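Local structure of capsular polysaccharide export system protein KpsC (Thermosulfurimonas dismutans, 6MGD) at residues D152-V157 against Y235-H240; N191-Y196 against C220-V225. The protein is a beta-Kdo 2,7-transferase that probably adds Kdo sugars to the glycolipid anchor of bacterial capsules. All blocks are in the same frame, centred on the assembly; numbering follows the deposited sequence.

Contact 1 (D152-V157 against Y235-H240); sequences DKKIIV and YADEVH
Ile156 pairs with Glu238 and Val157 with Val239 as neighbouring parallel strands in the Rossmann-like sheet of a GT-B glycosyltransferase, the axes of 155-157 and 238-240 inclined by 34°. Four main-chain bonds join the segments. Three are Glu238 N to Ile155 O, Val157 N to Glu238 O and, shortest, His240 N to Val157 O at 2.9 Å. In the fourth, Ile155 O also receives Asp237 N, from a donor tilted out of the carbonyl plane, so two successive amides grip one oxygen where the strands begin. Asp237, whose CB points at the partner strand and whose CG is anti to the carbonyl carbon (chi1 -67°), offers the anti lone pair of OD2 to Ile155 N at 2.9 Å, a nearly straight bond.

On the sheet face of Ile156 and Glu238, the Lys154 chain slants across Glu238, and NZ forms a salt bridge to OE2 at 3.2 Å, meeting it from above the carboxylate plane. The other oxygen, OE1, lies in the plane of the His240 ring and accepts a hydrogen bond from NE2 at 3.1 Å through its anti lone pair. Tyr260 holds His240 ND1, so both ring nitrogens are engaged and the ring's rotation is fixed. An alanine in place of Glu238 would probably leave the Lys154 ammonium without this counter-charge and His240 NE2 without its acceptor, making the ring freer to turn.

Val185 of helix 178-188 touches Ile156 and His240 on this face. On the reverse face, Val157 CG1 touches both Ala236 CB and Val239 CG2, the latter 3.6 Å away. The Ile156 side chain lies over the imidazole: CG2 is 3.8 Å from the His240 ring centroid in a CH-pi contact, while CD1 reaches the NE2 and CE1 atoms of the rim.

Contact 2 (N191-Y196 against C220-V225); sequences NAYIVY and CDEICV
The Tyr193 ring carries Asp221 CB over one face, 3.9 Å from the ring centroid in a CH-pi contact displaced toward the CE2 side. At the ring's edge, near its plane, Glu222 OE1 accepts the Tyr193 OH at 3.2 Å. The ring stands almost perpendicular to that carboxylate, 87° between planes, and the hydroxyl comes from above the carboxylate plane. Tyr193 CG is anti to its backbone N (chi1 -172°), which brings this atom within 3.9 Å of Asp221 OD2. Tyr196 CB rests on Cys220 SG at 3.8 Å.

The backbones run parallel at the margin of the sheet, where 222-223 is a short, weakly bonded strand beside 193-197. Tyr196 N donates to Glu222 O at 3.0 Å, and Asp221 N to Ile194 O; the bonds from Glu222 N to Ile194 O and from Cys224 N to Tyr196 O are weak. Asp221 OD2 adds a side-chain link, receiving Ile194 N at 2.7 Å on its anti lone pair. Val195 CG2 packs against Cys224 CB at 3.5 Å and the methylene CG of Glu222.

Helix 178-188 covers Ile194 and Tyr196, and its Arg186 donates to Ala192 O while making a long, weak ion pair with Asp221 OD2. Two acidic side chains thus supplement the few sound main-chain bonds of this short edge strand: Asp221 accepts a main-chain amide and Glu222 a phenol hydroxyl, and the Arg186 guanidinium, at long range, may slightly favour the charged form of Asp221.

Overall arrangement
Both contacts belong to one six-stranded parallel sheet, ordered 222-223, 193-197, 155-159, 238-241, 257-259, 272-273, and their centres lie about 9 Å apart. Contact 2 joins an outermost strand to its neighbour, and contact 1 joins the third and fourth strands in the order across the sheet. Strands 155-159 and 193-197 connect them, with probable hydrogen bonds from Tyr193 N to Lys154 O and from Ile156 N to Tyr193 O. Along the chain, contact 2 is nested within the loop that contact 1 closes, and helix 178-188 packs on both. This sheet is distinct from the mixed sheet containing the N-terminal strands, consistent with the two Rossmann-like domains of a GT-B transferase.

Contact 1 (D152-V157 against Y235-H240)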
loop_
_atom_site.group_PDB
_atom_site.type_symbol
_atom_site.label_atom_id
_atom_site.label_comp_id
_atom_site.label_asym_id
_atom_site.label_seq_id
_atom_site.Cartn_x
_atom_site.Cartn_y
_atom_site.Cartn_z
ATOM N N ASP A 152 -26.020 -3.030 -20.365
ATOM C CA ASP A 152 -25.564 -1.873 -21.121
ATOM C C ASP A 152 -24.954 -0.791 -20.238
ATOM O O ASP A 152 -24.362 0.157 -20.766
ATOM C CB ASP A 152 -26.727 -1.280 -21.922
ATOM C CG ASP A 152 -27.920 -0.939 -21.047
ATOM O OD1 ASP A 152 -28.099 -1.596 -20.000
ATOM O OD2 ASP A 152 -28.678 -0.013 -21.404
ATOM N N LYS A 153 -25.086 -0.908 -18.920
ATOM C CA LYS A 153 -24.560 0.090 -18.005
ATOM C C LYS A 153 -23.058 -0.098 -17.812
ATOM O O LYS A 153 -22.502 -1.178 -18.031
ATOM C CB LYS A 153 -25.271 0.004 -16.654
ATOM C CG LYS A 153 -26.784 -0.070 -16.756
ATOM C CD LYS A 153 -27.397 -0.601 -15.470
ATOM C CE LYS A 153 -28.869 -0.930 -15.662
ATOM N NZ LYS A 153 -29.444 -1.619 -14.474
ATOM N N LYS A 154 -22.399 0.980 -17.392
ATOM C CA LYS A 154 -20.973 0.915 -17.101
ATOM C C LYS A 154 -20.735 0.081 -15.848
ATOM O O LYS A 154 -21.391 0.277 -14.822
ATOM C CB LYS A 154 -20.400 2.321 -16.925
ATOM C CG LYS A 154 -18.899 2.348 -16.684
ATOM C CD LYS A 154 -18.300 3.704 -17.026
ATOM C CE LYS A 154 -18.774 4.790 -16.078
ATOM N NZ LYS A 154 -18.118 6.095 -16.375
ATOM N N ILE A 155 -19.802 -0.860 -15.938
ATOM C CA ILE A 155 -19.487 -1.760 -14.833
ATOM C C ILE A 155 -18.486 -1.070 -13.913
ATOM O O ILE A 155 -17.362 -0.758 -14.326
ATOM C CB ILE A 155 -18.934 -3.100 -15.343
ATOM C CG1 ILE A 155 -19.914 -3.748 -16.325
ATOM C CG2 ILE A 155 -18.668 -4.047 -14.180
ATOM C CD1 ILE A 155 -21.239 -4.133 -15.702
ATOM N N ILE A 156 -18.890 -0.834 -12.665
ATOM C CA ILE A 156 -18.031 -0.256 -11.637
ATOM C C ILE A 156 -17.863 -1.279 -10.517
ATOM O O ILE A 156 -18.843 -1.899 -10.088
ATOM C CB ILE A 156 -18.602 1.072 -11.099
ATOM C CG1 ILE A 156 -18.547 2.164 -12.170
ATOM C CG2 ILE A 156 -17.841 1.531 -9.863
ATOM C CD1 ILE A 156 -18.940 3.547 -11.659
ATOM N N VAL A 157 -16.621 -1.468 -10.062
ATOM C CA VAL A 157 -16.299 -2.378 -8.967
ATOM C C VAL A 157 -15.758 -1.559 -7.803
ATOM O O VAL A 157 -14.984 -0.614 -7.998
ATOM C CB VAL A 157 -15.283 -3.463 -9.392
ATOM C CG1 VAL A 157 -13.949 -2.844 -9.784
ATOM C CG2 VAL A 157 -15.089 -4.503 -8.289
ATOM N N TYR A 235 -13.309 -7.889 -15.614
ATOM C CA TYR A 235 -14.691 -7.702 -16.037
ATOM C C TYR A 235 -15.206 -6.291 -15.777
ATOM O O TYR A 235 -16.325 -5.975 -16.193
ATOM C CB TYR A 235 -15.599 -8.715 -15.332
ATOM C CG TYR A 235 -15.266 -10.159 -15.635
ATOM C CD1 TYR A 235 -15.518 -11.162 -14.706
ATOM C CD2 TYR A 235 -14.700 -10.522 -16.852
ATOM C CE1 TYR A 235 -15.213 -12.483 -14.978
ATOM C CE2 TYR A 235 -14.394 -11.839 -17.134
ATOM C CZ TYR A 235 -14.652 -12.815 -16.194
ATOM O OH TYR A 235 -14.348 -14.129 -16.472
ATOM N N ALA A 236 -14.426 -5.442 -15.116
ATOM C CA ALA A 236 -14.864 -4.103 -14.751
ATOM C C ALA A 236 -14.404 -3.076 -15.778
ATOM O O ALA A 236 -13.333 -3.202 -16.378
ATOM C CB ALA A 236 -14.338 -3.717 -13.367
ATOM N N ASP A 237 -15.238 -2.051 -15.975
ATOM C CA ASP A 237 -14.854 -0.910 -16.797
ATOM C C ASP A 237 -14.010 0.082 -16.004
ATOM O O ASP A 237 -13.012 0.598 -16.518
ATOM C CB ASP A 237 -16.100 -0.219 -17.354
ATOM C CG ASP A 237 -16.852 -1.083 -18.348
ATOM O OD1 ASP A 237 -16.212 -1.607 -19.285
ATOM O OD2 ASP A 237 -18.081 -1.241 -18.190
ATOM N N GLU A 238 -14.399 0.357 -14.759
ATOM C CA GLU A 238 -13.672 1.263 -13.882
ATOM C C GLU A 238 -13.662 0.692 -12.470
ATOM O O GLU A 238 -14.579 -0.032 -12.071
ATOM C CB GLU A 238 -14.293 2.669 -13.872
ATOM C CG GLU A 238 -14.332 3.359 -15.229
ATOM C CD GLU A 238 -15.023 4.712 -15.180
ATOM O OE1 GLU A 238 -15.564 5.069 -14.112
ATOM O OE2 GLU A 238 -15.023 5.418 -16.210
ATOM N N VAL A 239 -12.618 1.030 -11.715
ATOM C CA VAL A 239 -12.458 0.593 -10.331
ATOM C C VAL A 239 -12.522 1.821 -9.430
ATOM O O VAL A 239 -11.740 2.764 -9.599
ATOM C CB VAL A 239 -11.137 -0.167 -10.127
ATOM C CG1 VAL A 239 -11.067 -0.745 -8.721
ATOM C CG2 VAL A 239 -10.987 -1.260 -11.168
ATOM N N HIS A 240 -13.444 1.816 -8.469
ATOM C CA HIS A 240 -13.634 2.940 -7.556
ATOM C C HIS A 240 -13.294 2.496 -6.140
ATOM O O HIS A 240 -13.967 1.625 -5.580
ATOM C CB HIS A 240 -15.064 3.479 -7.633
ATOM C CG HIS A 240 -15.390 4.140 -8.938
ATOM N ND1 HIS A 240 -16.184 5.262 -9.026
ATOM C CD2 HIS A 240 -15.030 3.833 -10.208
ATOM C CE1 HIS A 240 -16.298 5.619 -10.294
ATOM N NE2 HIS A 240 -15.607 4.769 -11.031
#

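Contact 2 (N191-Y196 against C220-V225)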
loop_
_atom_site.group_PDB
_atom_site.type_symbol
_atom_site.label_atom_id
_atom_site.label_comp_id
_atom_site.label_asym_id
_atom_site.label_seq_id
_atom_site.Cartn_x
_atom_site.Cartn_y
_atom_site.Cartn_z
ATOM N N ASN A 191 -26.274 5.738 -12.972
ATOM C CA ASN A 191 -26.792 4.671 -13.819
ATOM C C ASN A 191 -25.849 3.487 -13.973
ATOM O O ASN A 191 -26.241 2.483 -14.579
ATOM C CB ASN A 191 -27.125 5.219 -15.214
ATOM C CG ASN A 191 -28.102 6.373 -15.169
ATOM O OD1 ASN A 191 -27.738 7.519 -15.433
ATOM N ND2 ASN A 191 -29.355 6.077 -14.837
ATOM N N ALA A 192 -24.630 3.571 -13.452
ATOM C CA ALA A 192 -23.667 2.496 -13.631
ATOM C C ALA A 192 -24.067 1.267 -12.817
ATOM O O ALA A 192 -24.822 1.347 -11.844
ATOM C CB ALA A 192 -22.267 2.961 -13.229
ATOM N N TYR A 193 -23.551 0.114 -13.236
ATOM C CA TYR A 193 -23.734 -1.132 -12.500
ATOM C C TYR A 193 -22.619 -1.234 -11.467
ATOM O O TYR A 193 -21.450 -1.429 -11.818
ATOM C CB TYR A 193 -23.733 -2.336 -13.439
ATOM C CG TYR A 193 -24.120 -3.637 -12.765
ATOM C CD1 TYR A 193 -23.188 -4.375 -12.046
ATOM C CD2 TYR A 193 -25.418 -4.127 -12.849
ATOM C CE1 TYR A 193 -23.537 -5.558 -11.424
ATOM C CE2 TYR A 193 -25.776 -5.313 -12.233
ATOM C CZ TYR A 193 -24.830 -6.025 -11.523
ATOM O OH TYR A 193 -25.178 -7.206 -10.908
ATOM N N ILE A 194 -22.977 -1.102 -10.196
ATOM C CA ILE A 194 -22.015 -1.111 -9.101
ATOM C C ILE A 194 -22.076 -2.469 -8.421
ATOM O O ILE A 194 -23.144 -2.901 -7.970
ATOM C CB ILE A 194 -22.293 0.022 -8.099
ATOM C CG1 ILE A 194 -22.277 1.375 -8.813
ATOM C CG2 ILE A 194 -21.272 -0.008 -6.972
ATOM C CD1 ILE A 194 -22.569 2.549 -7.910
ATOM N N VAL A 195 -20.934 -3.144 -8.352
ATOM C CA VAL A 195 -20.797 -4.410 -7.644
ATOM C C VAL A 195 -19.808 -4.196 -6.506
ATOM O O VAL A 195 -18.674 -3.758 -6.735
ATOM C CB VAL A 195 -20.346 -5.547 -8.576
ATOM C CG1 VAL A 195 -19.255 -5.071 -9.521
ATOM C CG2 VAL A 195 -19.865 -6.734 -7.767
ATOM N N TYR A 196 -20.241 -4.489 -5.283
ATOM C CA TYR A 196 -19.429 -4.279 -4.093
ATOM C C TYR A 196 -18.766 -5.590 -3.696
ATOM O O TYR A 196 -19.451 -6.574 -3.392
ATOM C CB TYR A 196 -20.274 -3.739 -2.940
ATOM C CG TYR A 196 -19.514 -3.592 -1.640
ATOM C CD1 TYR A 196 -18.484 -2.668 -1.515
ATOM C CD2 TYR A 196 -19.836 -4.367 -0.533
ATOM C CE1 TYR A 196 -17.791 -2.524 -0.328
ATOM C CE2 TYR A 196 -19.149 -4.230 0.659
ATOM C CZ TYR A 196 -18.127 -3.307 0.755
ATOM O OH TYR A 196 -17.439 -3.167 1.938
ATOM N N CYS A 220 -25.429 -0.259 -4.089
ATOM C CA CYS A 220 -24.759 -1.150 -5.022
ATOM C C CYS A 220 -25.756 -2.166 -5.563
ATOM O O CYS A 220 -26.692 -2.575 -4.869
ATOM C CB CYS A 220 -23.582 -1.872 -4.358
ATOM S SG CYS A 220 -24.063 -3.095 -3.117
ATOM N N ASP A 221 -25.548 -2.572 -6.816
ATOM C CA ASP A 221 -26.495 -3.469 -7.470
ATOM C C ASP A 221 -26.381 -4.890 -6.929
ATOM O O ASP A 221 -27.380 -5.487 -6.515
ATOM C CB ASP A 221 -26.279 -3.435 -8.981
ATOM C CG ASP A 221 -26.626 -2.087 -9.580
ATOM O OD1 ASP A 221 -27.821 -1.724 -9.573
ATOM O OD2 ASP A 221 -25.703 -1.377 -10.030
ATOM N N GLU A 222 -25.174 -5.450 -6.919
ATOM C CA GLU A 222 -24.939 -6.765 -6.341
ATOM C C GLU A 222 -23.721 -6.704 -5.430
ATOM O O GLU A 222 -22.942 -5.748 -5.455
ATOM C CB GLU A 222 -24.756 -7.840 -7.425
ATOM C CG GLU A 222 -23.315 -8.084 -7.850
ATOM C CD GLU A 222 -23.170 -9.315 -8.732
ATOM O OE1 GLU A 222 -22.843 -9.161 -9.927
ATOM O OE2 GLU A 222 -23.397 -10.437 -8.230
ATOM N N ILE A 223 -23.568 -7.740 -4.609
ATOM C CA ILE A 223 -22.482 -7.837 -3.639
ATOM C C ILE A 223 -21.703 -9.100 -3.979
ATOM O O ILE A 223 -22.145 -10.213 -3.668
ATOM C CB ILE A 223 -22.997 -7.861 -2.195
ATOM C CG1 ILE A 223 -23.705 -6.542 -1.871
ATOM C CG2 ILE A 223 -21.861 -8.120 -1.208
ATOM C CD1 ILE A 223 -24.228 -6.431 -0.444
ATOM N N CYS A 224 -20.549 -8.941 -4.627
ATOM C CA CYS A 224 -19.726 -10.079 -5.042
ATOM C C CYS A 224 -18.955 -10.586 -3.833
ATOM O O CYS A 224 -17.854 -10.117 -3.544
ATOM C CB CYS A 224 -18.777 -9.689 -6.169
ATOM S SG CYS A 224 -18.122 -11.083 -7.123
ATOM N N VAL A 225 -19.529 -11.569 -3.139
ATOM C CA VAL A 225 -18.943 -12.057 -1.899
ATOM C C VAL A 225 -17.740 -12.966 -2.127
ATOM O O VAL A 225 -16.918 -13.126 -1.218
ATOM C CB VAL A 225 -20.007 -12.771 -1.052
ATOM C CG1 VAL A 225 -20.728 -11.763 -0.168
ATOM C CG2 VAL A 225 -21.010 -13.476 -1.956
#